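Local coordinates for uncharacterized protein lp_2219 (Lactobacillus plantarum, PDB 3HFQ) that is of unknown function but folds as a seven-bladed beta-propeller of the lactonase family, and so may act on lactone-like substrates, at residues I5-Y10 and V329-G334; G34-T39 and Q73-L78; N41-A46 and E333-R338; F287-D292 and V303-D308. The protein carries 1 engineered substitution. One frame throughout, in Å; residues are numbered along the deposited sequence.

Contact 1: residues I5-Y10 and V329-G334; sequences ILFGTY and VTVPEG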
# COMPACT_ATOMS: atom_id res chain seq x y z
N ILE A 5 -8.70 -2.73 13.42
CA ILE A 5 -8.07 -2.93 12.12
C ILE A 5 -9.14 -3.08 11.05
O ILE A 5 -10.17 -3.70 11.29
CB ILE A 5 -7.23 -4.22 12.08
CG1 ILE A 5 -6.28 -4.28 13.27
CG2 ILE A 5 -6.47 -4.31 10.77
CD1 ILE A 5 -5.59 -5.64 13.43
N LEU A 6 -8.89 -2.50 9.87
CA LEU A 6 -9.83 -2.61 8.76
C LEU A 6 -9.16 -3.47 7.68
O LEU A 6 -7.96 -3.34 7.43
CB LEU A 6 -10.17 -1.23 8.19
CG LEU A 6 -10.80 -0.23 9.16
CD1 LEU A 6 -11.22 1.03 8.40
CD2 LEU A 6 -12.01 -0.87 9.85
N PHE A 7 -9.94 -4.33 7.04
CA PHE A 7 -9.43 -5.21 6.00
C PHE A 7 -10.07 -4.95 4.64
O PHE A 7 -11.29 -5.00 4.50
CB PHE A 7 -9.69 -6.67 6.37
CG PHE A 7 -8.99 -7.12 7.63
CD1 PHE A 7 -7.61 -7.28 7.66
CD2 PHE A 7 -9.72 -7.42 8.77
CE1 PHE A 7 -6.97 -7.73 8.81
CE2 PHE A 7 -9.09 -7.87 9.93
CZ PHE A 7 -7.71 -8.03 9.95
N GLY A 8 -9.23 -4.67 3.65
CA GLY A 8 -9.72 -4.45 2.30
C GLY A 8 -9.69 -5.81 1.62
O GLY A 8 -8.91 -6.67 2.01
N THR A 9 -10.54 -6.02 0.63
CA THR A 9 -10.60 -7.31 -0.04
C THR A 9 -11.05 -7.21 -1.49
O THR A 9 -11.38 -6.14 -1.99
CB THR A 9 -11.65 -8.23 0.61
OG1 THR A 9 -12.96 -7.72 0.30
CG2 THR A 9 -11.49 -8.26 2.13
N TYR A 10 -11.04 -8.37 -2.14
CA TYR A 10 -11.54 -8.53 -3.50
C TYR A 10 -12.87 -9.18 -3.16
O TYR A 10 -13.00 -9.77 -2.09
CB TYR A 10 -10.69 -9.53 -4.28
CG TYR A 10 -9.62 -8.92 -5.14
CD1 TYR A 10 -9.92 -8.31 -6.35
CD2 TYR A 10 -8.29 -8.94 -4.73
CE1 TYR A 10 -8.92 -7.76 -7.15
CE2 TYR A 10 -7.28 -8.40 -5.51
CZ TYR A 10 -7.61 -7.80 -6.72
OH TYR A 10 -6.61 -7.27 -7.50
N VAL A 329 -6.70 -16.75 10.82
CA VAL A 329 -7.82 -15.90 11.23
C VAL A 329 -8.50 -15.62 9.89
O VAL A 329 -7.90 -15.06 8.99
CB VAL A 329 -7.35 -14.57 11.84
CG1 VAL A 329 -8.55 -13.67 12.10
CG2 VAL A 329 -6.58 -14.83 13.13
N THR A 330 -9.76 -16.01 9.77
CA THR A 330 -10.47 -15.84 8.50
C THR A 330 -10.85 -14.42 8.08
O THR A 330 -11.58 -13.72 8.78
CB THR A 330 -11.73 -16.73 8.46
OG1 THR A 330 -11.37 -18.09 8.72
CG2 THR A 330 -12.39 -16.65 7.08
N VAL A 331 -10.32 -14.03 6.93
CA VAL A 331 -10.59 -12.74 6.31
C VAL A 331 -10.68 -13.10 4.83
O VAL A 331 -9.66 -13.33 4.18
CB VAL A 331 -9.43 -11.73 6.49
CG1 VAL A 331 -9.73 -10.46 5.68
CG2 VAL A 331 -9.26 -11.38 7.96
N PRO A 332 -11.90 -13.15 4.28
CA PRO A 332 -12.08 -13.51 2.87
C PRO A 332 -11.44 -12.60 1.83
O PRO A 332 -11.69 -11.39 1.80
CB PRO A 332 -13.60 -13.57 2.73
CG PRO A 332 -14.08 -12.58 3.73
CD PRO A 332 -13.19 -12.87 4.92
N GLU A 333 -10.60 -13.20 0.99
CA GLU A 333 -9.94 -12.48 -0.10
C GLU A 333 -9.22 -11.21 0.37
O GLU A 333 -9.18 -10.22 -0.36
CB GLU A 333 -10.97 -12.12 -1.18
CG GLU A 333 -11.85 -13.29 -1.62
CD GLU A 333 -12.87 -12.90 -2.67
OE1 GLU A 333 -12.46 -12.46 -3.77
OE2 GLU A 333 -14.08 -13.03 -2.41
N GLY A 334 -8.65 -11.25 1.57
CA GLY A 334 -7.96 -10.08 2.11
C GLY A 334 -6.75 -9.59 1.33
O GLY A 334 -5.86 -10.38 1.02
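Thr9 and Gly334 form an antiparallel, non-hydrogen-bonded pair with CA atoms 4.4 Å apart, and one step on Tyr10 N donates to Glu333 O at 3.2 Å (N-H...O 153°). The 329-334 chain gets there through a type II turn from Val331 to Gly334, with Glu333 at its third, positive-phi position. Val331 sets CG2 over the centre of the Phe7 ring, 4.0 Å from the centroid and 10° off the normal, a CH-pi contact; Ile5 CG2 covers the opposite face nearer the rim. The other methyl, Val331 CG1, lies 3.9 Å from Phe7 CB. Thr9 presses CG2 against Pro332 O, while its OG1 is engaged with Ser15 and Gly17. The Glu333 carboxylate lies beside Tyr10 O, with OE1 3.2 Å from that oxygen, two acceptors side by side; four backbone N-H groups on the acid (Lys12 to OE1; Lys13, Thr14 and Ser15 to OE2) probably offset their repulsion. An alanine here would probably leave those four N-H groups without their acceptor and set the 12-15 loop free to shift. The Thr9-Gly334 pair begins the antiparallel pairing of N-terminal strand 2-9 with C-terminal strand 334-339 in one blade, the velcro closure of a beta-propeller.

Contact 2: residues G34-T39 and Q73-L78; sequences GLLAAT and QTAHKL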
# COMPACT_ATOMS: atom_id res chain seq x y z
N GLY A 34 -16.21 -8.87 11.83
CA GLY A 34 -17.31 -8.85 10.89
C GLY A 34 -17.23 -7.79 9.82
O GLY A 34 -16.29 -6.99 9.79
N LEU A 35 -18.22 -7.79 8.95
CA LEU A 35 -18.30 -6.85 7.84
C LEU A 35 -18.63 -5.44 8.32
O LEU A 35 -19.58 -5.23 9.08
CB LEU A 35 -19.38 -7.32 6.86
CG LEU A 35 -19.57 -6.53 5.57
CD1 LEU A 35 -18.39 -6.79 4.65
CD2 LEU A 35 -20.88 -6.94 4.91
N LEU A 36 -17.84 -4.47 7.88
CA LEU A 36 -18.06 -3.08 8.24
C LEU A 36 -18.87 -2.39 7.14
O LEU A 36 -19.78 -1.62 7.42
CB LEU A 36 -16.72 -2.35 8.43
CG LEU A 36 -16.80 -0.84 8.68
CD1 LEU A 36 -17.51 -0.56 10.00
CD2 LEU A 36 -15.39 -0.26 8.71
N ALA A 37 -18.54 -2.69 5.89
CA ALA A 37 -19.25 -2.09 4.77
C ALA A 37 -19.40 -3.02 3.59
O ALA A 37 -18.42 -3.57 3.08
CB ALA A 37 -18.53 -0.82 4.33
N ALA A 38 -20.64 -3.21 3.14
CA ALA A 38 -20.91 -4.06 1.99
C ALA A 38 -20.58 -3.22 0.76
O ALA A 38 -21.20 -2.18 0.53
CB ALA A 38 -22.37 -4.48 1.98
N THR A 39 -19.61 -3.67 -0.02
CA THR A 39 -19.18 -2.96 -1.22
C THR A 39 -18.38 -3.92 -2.12
O THR A 39 -17.99 -5.00 -1.68
CB THR A 39 -18.32 -1.73 -0.84
OG1 THR A 39 -17.94 -1.01 -2.02
CG2 THR A 39 -17.08 -2.15 -0.06
N GLN A 73 -18.58 1.26 15.45
CA GLN A 73 -18.28 0.04 14.69
C GLN A 73 -19.13 -0.06 13.42
O GLN A 73 -19.38 -1.16 12.93
CB GLN A 73 -18.51 -1.19 15.57
CG GLN A 73 -17.52 -1.32 16.71
CD GLN A 73 -16.13 -1.71 16.23
OE1 GLN A 73 -15.86 -2.88 15.96
NE2 GLN A 73 -15.26 -0.72 16.11
N THR A 74 -19.58 1.08 12.91
CA THR A 74 -20.39 1.11 11.70
C THR A 74 -19.83 2.12 10.70
O THR A 74 -19.00 2.95 11.05
CB THR A 74 -21.86 1.47 11.99
OG1 THR A 74 -21.94 2.82 12.49
CG2 THR A 74 -22.46 0.52 13.02
N ALA A 75 -20.30 2.03 9.46
CA ALA A 75 -19.87 2.92 8.39
C ALA A 75 -21.08 3.44 7.62
O ALA A 75 -22.00 2.69 7.31
CB ALA A 75 -18.92 2.18 7.45
N HIS A 76 -21.07 4.73 7.30
CA HIS A 76 -22.16 5.34 6.56
C HIS A 76 -21.63 5.84 5.23
O HIS A 76 -20.65 6.59 5.19
CB HIS A 76 -22.75 6.51 7.36
CG HIS A 76 -23.18 6.15 8.74
ND1 HIS A 76 -24.24 5.30 9.00
CD2 HIS A 76 -22.70 6.52 9.96
CE1 HIS A 76 -24.38 5.16 10.31
NE2 HIS A 76 -23.46 5.89 10.91
N LYS A 77 -22.26 5.42 4.13
CA LYS A 77 -21.82 5.84 2.80
C LYS A 77 -22.11 7.32 2.57
O LYS A 77 -23.21 7.80 2.86
CB LYS A 77 -22.52 5.02 1.72
CG LYS A 77 -22.05 5.35 0.31
CD LYS A 77 -22.83 4.56 -0.74
CE LYS A 77 -24.25 5.09 -0.91
NZ LYS A 77 -24.28 6.45 -1.50
N LEU A 78 -21.13 8.04 2.06
CA LEU A 78 -21.30 9.46 1.77
C LEU A 78 -21.60 9.62 0.28
O LEU A 78 -22.62 10.18 -0.10
CB LEU A 78 -20.05 10.24 2.18
CG LEU A 78 -19.75 10.21 3.68
CD1 LEU A 78 -18.33 10.70 3.95
CD2 LEU A 78 -20.78 11.05 4.43
O HOH W 1 -21.60 -0.65 9.06
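Leu36 and Ala37 meet Ala75 where two neighbouring propeller blades touch at their outer edges, through strands 29-38 and 74-84, each an outermost strand of its four-stranded sheet. The chain turns a corner at Leu36, which with Ala37 forms a classic beta bulge opposite Ile18. The tight part is made by one leucine. With CG anti to the backbone N (chi1 174°), Leu36 rests that carbon on Ala75 CB at 3.9 Å, and the alanine methyl, directed at the 34-39 segment, also lies against Ile70 of its own sheet. Leu36 CD1 lies on the backbone of the other segment, 3.5 Å from Gln73 O and 3.6 Å from Thr74 C. Gln73 O, besides touching the leucine methyl, accepts a hydrogen bond from Gln20 NE2. Beyond this patch the packing thins quickly. Ala37 CB and Ala75 CB are 4.3 Å apart, while Gln73 and Thr74 are solvent-exposed; Thr74 points its CB away from segment 34-39 and bonds OG1 back to Asp71 O. Leu36 O and Ala75 N are 4.2 Å apart, too far for a direct hydrogen bond. A water fills in: it donates to Leu36 O at 2.6 Å and accepts from Ala75 N at 3.0 Å.

Contact 3: residues N41-A46 and E333-R338; sequences NPTYLA and EGVCVR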
# COMPACT_ATOMS: atom_id res chain seq x y z
N ASN A 41 -15.11 -5.04 -4.47
CA ASN A 41 -13.67 -4.91 -4.69
C ASN A 41 -12.94 -3.77 -3.99
O ASN A 41 -12.22 -2.99 -4.62
CB ASN A 41 -13.37 -4.85 -6.20
CG ASN A 41 -13.22 -6.24 -6.83
OD1 ASN A 41 -13.60 -7.26 -6.24
ND2 ASN A 41 -12.66 -6.27 -8.03
N PRO A 42 -13.11 -3.65 -2.66
CA PRO A 42 -12.44 -2.58 -1.91
C PRO A 42 -11.02 -3.06 -1.61
O PRO A 42 -10.67 -3.30 -0.45
CB PRO A 42 -13.30 -2.46 -0.66
CG PRO A 42 -13.66 -3.91 -0.40
CD PRO A 42 -14.02 -4.42 -1.79
N THR A 43 -10.21 -3.18 -2.66
CA THR A 43 -8.84 -3.69 -2.54
C THR A 43 -7.81 -2.81 -1.83
O THR A 43 -6.72 -3.28 -1.52
CB THR A 43 -8.28 -4.09 -3.92
OG1 THR A 43 -8.10 -2.91 -4.72
CG2 THR A 43 -9.25 -5.02 -4.63
N TYR A 44 -8.13 -1.54 -1.61
CA TYR A 44 -7.23 -0.67 -0.87
C TYR A 44 -8.05 0.36 -0.11
O TYR A 44 -9.11 0.80 -0.58
CB TYR A 44 -6.21 0.03 -1.78
CG TYR A 44 -4.86 0.17 -1.09
CD1 TYR A 44 -3.99 -0.92 -1.01
CD2 TYR A 44 -4.49 1.35 -0.46
CE1 TYR A 44 -2.77 -0.82 -0.31
CE2 TYR A 44 -3.28 1.46 0.24
CZ TYR A 44 -2.43 0.37 0.30
OH TYR A 44 -1.24 0.48 0.98
N LEU A 45 -7.56 0.73 1.07
CA LEU A 45 -8.25 1.66 1.95
C LEU A 45 -7.37 2.81 2.44
O LEU A 45 -6.15 2.65 2.59
CB LEU A 45 -8.76 0.90 3.18
CG LEU A 45 -9.54 -0.39 2.93
CD1 LEU A 45 -9.74 -1.12 4.25
CD2 LEU A 45 -10.88 -0.06 2.28
N ALA A 46 -8.00 3.95 2.73
CA ALA A 46 -7.31 5.13 3.25
C ALA A 46 -8.24 5.80 4.26
O ALA A 46 -9.45 5.85 4.06
CB ALA A 46 -6.97 6.10 2.12
N GLU A 333 -10.60 -13.20 0.99
CA GLU A 333 -9.94 -12.48 -0.10
C GLU A 333 -9.22 -11.21 0.37
O GLU A 333 -9.18 -10.22 -0.36
CB GLU A 333 -10.97 -12.12 -1.18
CG GLU A 333 -11.85 -13.29 -1.62
CD GLU A 333 -12.87 -12.90 -2.67
OE1 GLU A 333 -12.46 -12.46 -3.77
OE2 GLU A 333 -14.08 -13.03 -2.41
N GLY A 334 -8.65 -11.25 1.57
CA GLY A 334 -7.96 -10.08 2.11
C GLY A 334 -6.75 -9.59 1.33
O GLY A 334 -5.86 -10.38 1.02
N VAL A 335 -6.71 -8.29 1.05
CA VAL A 335 -5.60 -7.69 0.31
C VAL A 335 -5.16 -6.31 0.81
O VAL A 335 -4.33 -5.65 0.17
CB VAL A 335 -5.93 -7.58 -1.20
CG1 VAL A 335 -6.02 -8.98 -1.81
CG2 VAL A 335 -7.24 -6.82 -1.40
N CYS A 336 -5.72 -5.86 1.92
CA CYS A 336 -5.33 -4.56 2.49
C CYS A 336 -5.51 -4.56 3.99
O CYS A 336 -6.54 -5.00 4.51
CB CYS A 336 -6.16 -3.43 1.87
SG CYS A 336 -5.73 -1.76 2.49
N VAL A 337 -4.49 -4.07 4.70
CA VAL A 337 -4.52 -4.00 6.15
C VAL A 337 -4.46 -2.53 6.54
O VAL A 337 -3.49 -1.84 6.25
CB VAL A 337 -3.32 -4.73 6.78
CG1 VAL A 337 -3.27 -4.45 8.28
CG2 VAL A 337 -3.43 -6.21 6.52
N ARG A 338 -5.50 -2.06 7.20
CA ARG A 338 -5.58 -0.67 7.59
C ARG A 338 -5.88 -0.48 9.06
O ARG A 338 -7.02 -0.55 9.48
CB ARG A 338 -6.65 0.04 6.77
CG ARG A 338 -6.96 1.46 7.22
CD ARG A 338 -5.72 2.30 7.07
NE ARG A 338 -5.30 2.15 5.69
CZ ARG A 338 -4.05 2.00 5.26
NH1 ARG A 338 -3.03 2.01 6.11
NH2 ARG A 338 -3.84 1.80 3.97
O HOH W 2 -4.27 -4.51 -2.20
O HOH W 3 -0.83 2.03 3.32
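Two adjacent propeller blades meet here along their inner strands, 45-47 and 334-339, with Thr43 to Ala46 and Val335 to Arg338 running side by side only 15° apart. Val335 and Cys336 form a classic beta bulge opposite Gly8. Cys336, with SG anti to the backbone N (chi1 -179°), places its sulfur over one face of the Tyr44 ring, offset toward the rim and 4.1 Å from the centroid. The same sulfur lies 3.4 Å from Leu45 N. Arg338 bends at chi2 and chi3 and turns its guanidinium side-on to a single oxygen: NH2 donates to Leu45 O at 2.8 Å (148°), and NE to Leu45 O at 3.3 Å from well above the carbonyl plane, both from one face of it. A water accepts from Arg338 NH2 at 3.1 Å and is 2.8 Å from Tyr44 OH. Further along, a second water lies between Thr43 O and Val335 O, while Val335 CG2 packs on Thr43 CB at 3.9 Å. An alanine in place of Arg338 would probably leave Leu45 O without both these donors and the Tyr44-bound water without one of its mates. Between these segments the blades are thus joined by side chains and solvent in place of direct backbone bonds, and the positive guanidinium would probably polarise the Leu45 carbonyl.

Contact 4: residues F287-D292 and V303-D308; sequences FPRDFD and VNQNTD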
# COMPACT_ATOMS: atom_id res chain seq x y z
N PHE A 287 -0.02 -15.76 -1.05
CA PHE A 287 -0.11 -14.41 -1.59
C PHE A 287 -0.39 -13.25 -0.63
O PHE A 287 -1.48 -12.67 -0.64
CB PHE A 287 -1.12 -14.38 -2.75
CG PHE A 287 -0.50 -14.61 -4.10
CD1 PHE A 287 0.35 -15.70 -4.31
CD2 PHE A 287 -0.74 -13.73 -5.15
CE1 PHE A 287 0.94 -15.91 -5.55
CE2 PHE A 287 -0.15 -13.93 -6.40
CZ PHE A 287 0.70 -15.02 -6.60
N PRO A 288 0.60 -12.91 0.21
CA PRO A 288 0.48 -11.81 1.17
C PRO A 288 0.63 -10.46 0.46
O PRO A 288 1.73 -9.91 0.35
CB PRO A 288 1.63 -12.08 2.15
CG PRO A 288 2.67 -12.74 1.26
CD PRO A 288 1.82 -13.70 0.47
N ARG A 289 -0.50 -9.93 -0.02
CA ARG A 289 -0.51 -8.66 -0.75
C ARG A 289 -0.35 -7.42 0.12
O ARG A 289 0.07 -6.37 -0.37
CB ARG A 289 -1.80 -8.57 -1.57
CG ARG A 289 -1.91 -7.35 -2.47
CD ARG A 289 -2.94 -7.60 -3.57
NE ARG A 289 -3.38 -6.37 -4.23
CZ ARG A 289 -3.68 -6.29 -5.52
NH1 ARG A 289 -3.59 -7.36 -6.29
NH2 ARG A 289 -4.09 -5.13 -6.03
N ASP A 290 -0.66 -7.52 1.41
CA ASP A 290 -0.50 -6.37 2.29
C ASP A 290 -0.31 -6.80 3.74
O ASP A 290 -0.68 -7.91 4.13
CB ASP A 290 -1.70 -5.42 2.18
CG ASP A 290 -1.41 -4.04 2.78
OD1 ASP A 290 -0.23 -3.64 2.81
OD2 ASP A 290 -2.37 -3.35 3.19
N PHE A 291 0.26 -5.90 4.53
CA PHE A 291 0.51 -6.13 5.94
C PHE A 291 0.92 -4.77 6.51
O PHE A 291 1.15 -3.83 5.76
CB PHE A 291 1.68 -7.10 6.14
CG PHE A 291 3.03 -6.52 5.78
CD1 PHE A 291 3.47 -6.49 4.46
CD2 PHE A 291 3.84 -5.96 6.77
CE1 PHE A 291 4.69 -5.91 4.12
CE2 PHE A 291 5.07 -5.37 6.44
CZ PHE A 291 5.49 -5.34 5.11
N ASP A 292 0.99 -4.67 7.83
CA ASP A 292 1.43 -3.44 8.46
C ASP A 292 1.72 -3.67 9.93
O ASP A 292 1.23 -4.63 10.53
CB ASP A 292 0.39 -2.32 8.31
CG ASP A 292 0.98 -0.94 8.56
OD1 ASP A 292 2.22 -0.82 8.65
OD2 ASP A 292 0.20 0.04 8.66
N VAL A 303 -2.19 -10.21 5.67
CA VAL A 303 -3.35 -10.92 5.13
C VAL A 303 -2.92 -11.65 3.87
O VAL A 303 -2.14 -11.12 3.08
CB VAL A 303 -4.54 -9.98 4.78
CG1 VAL A 303 -5.14 -9.42 6.05
CG2 VAL A 303 -4.08 -8.86 3.86
N ASN A 304 -3.43 -12.86 3.70
CA ASN A 304 -3.12 -13.68 2.54
C ASN A 304 -4.33 -13.75 1.63
O ASN A 304 -5.39 -14.24 2.02
CB ASN A 304 -2.70 -15.08 2.98
CG ASN A 304 -1.44 -15.07 3.82
OD1 ASN A 304 -0.34 -14.86 3.30
ND2 ASN A 304 -1.59 -15.27 5.12
N GLN A 305 -4.15 -13.26 0.41
CA GLN A 305 -5.20 -13.19 -0.60
C GLN A 305 -5.86 -14.50 -1.03
O GLN A 305 -7.09 -14.60 -1.04
CB GLN A 305 -4.63 -12.47 -1.83
CG GLN A 305 -5.60 -12.29 -2.98
CD GLN A 305 -4.97 -11.57 -4.17
OE1 GLN A 305 -5.59 -11.43 -5.22
NE2 GLN A 305 -3.73 -11.11 -4.00
N ASN A 306 -5.05 -15.50 -1.37
CA ASN A 306 -5.59 -16.76 -1.86
C ASN A 306 -6.07 -17.79 -0.83
O ASN A 306 -6.84 -18.69 -1.18
CB ASN A 306 -4.58 -17.43 -2.80
CG ASN A 306 -4.26 -16.58 -4.01
OD1 ASN A 306 -5.05 -15.73 -4.42
ND2 ASN A 306 -3.09 -16.81 -4.60
N THR A 307 -5.64 -17.67 0.42
CA THR A 307 -6.06 -18.63 1.43
C THR A 307 -7.04 -18.06 2.45
O THR A 307 -7.40 -18.72 3.42
CB THR A 307 -4.84 -19.23 2.16
OG1 THR A 307 -3.92 -18.19 2.50
CG2 THR A 307 -4.13 -20.24 1.24
N ASP A 308 -7.48 -16.82 2.21
CA ASP A 308 -8.46 -16.17 3.08
C ASP A 308 -8.10 -16.16 4.56
O ASP A 308 -8.96 -16.37 5.40
CB ASP A 308 -9.81 -16.87 2.92
CG ASP A 308 -10.27 -16.94 1.48
OD1 ASP A 308 -10.66 -18.05 1.05
OD2 ASP A 308 -10.25 -15.91 0.79
O HOH W 4 -3.24 -10.15 0.81
O HOH W 5 -2.05 -10.14 -6.00
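Gln305 N donates to Phe287 O at 2.9 Å in a nearly straight bond (N-H...O 164°). Farther along, Val303 N donates to Asp290 O at 3.2 Å, and between the two bonds Pro288 CA makes a C-H...O contact with Val303 O. A water completes the join, accepting from Arg289 N at 2.9 Å and lying within donating reach of Val303 O. Pro288, centre of an inverse gamma turn, leads the chain into strand 290-293, which pairs with 299-304 as the first hairpin of the last propeller blade. Just beyond that hairpin's open end, Phe287 takes the amide of Asn306 over one face: ND2 sits 3.4 Å above the ring plane toward the rim, with the two planes 28° apart, and Asp286 OD2 accepts from the same nitrogen. Gln305, its CG anti to the backbone N (chi1 -179°) and the rest extended, brings NE2 to the edge of the Phe287 ring and 3.6 Å from Arg289 CD. NE2 donates to a second water at 2.8 Å, which accepts from Arg289 NH1 as well; Arg289 NH2 has only a long, weak ion pairing with a phosphate ion that probably came from the crystallisation liquor.

Contacts 1 and 3 are buried and share Glu333 and Gly334: in contact 1 the chain crosses from the last strand of the preceding blade and joins strand 2-9, in contact 3 the strand that follows meets the next blade. Contact 4 is partly buried and lies in the preceding blade, tied to both through Asp308 OD2 to Glu333 N and to contact 3 through Asp290 OD2 to Val337 N. Contact 2 is the surface member, about 21 Å from the chain's centre to its own, and reaches contact 1 by Leu6 against Leu36. Backbone bonds mark contacts 1 and 4, an arginine grip marks contact 3, and contact 2 has apolar packing with one bridging water.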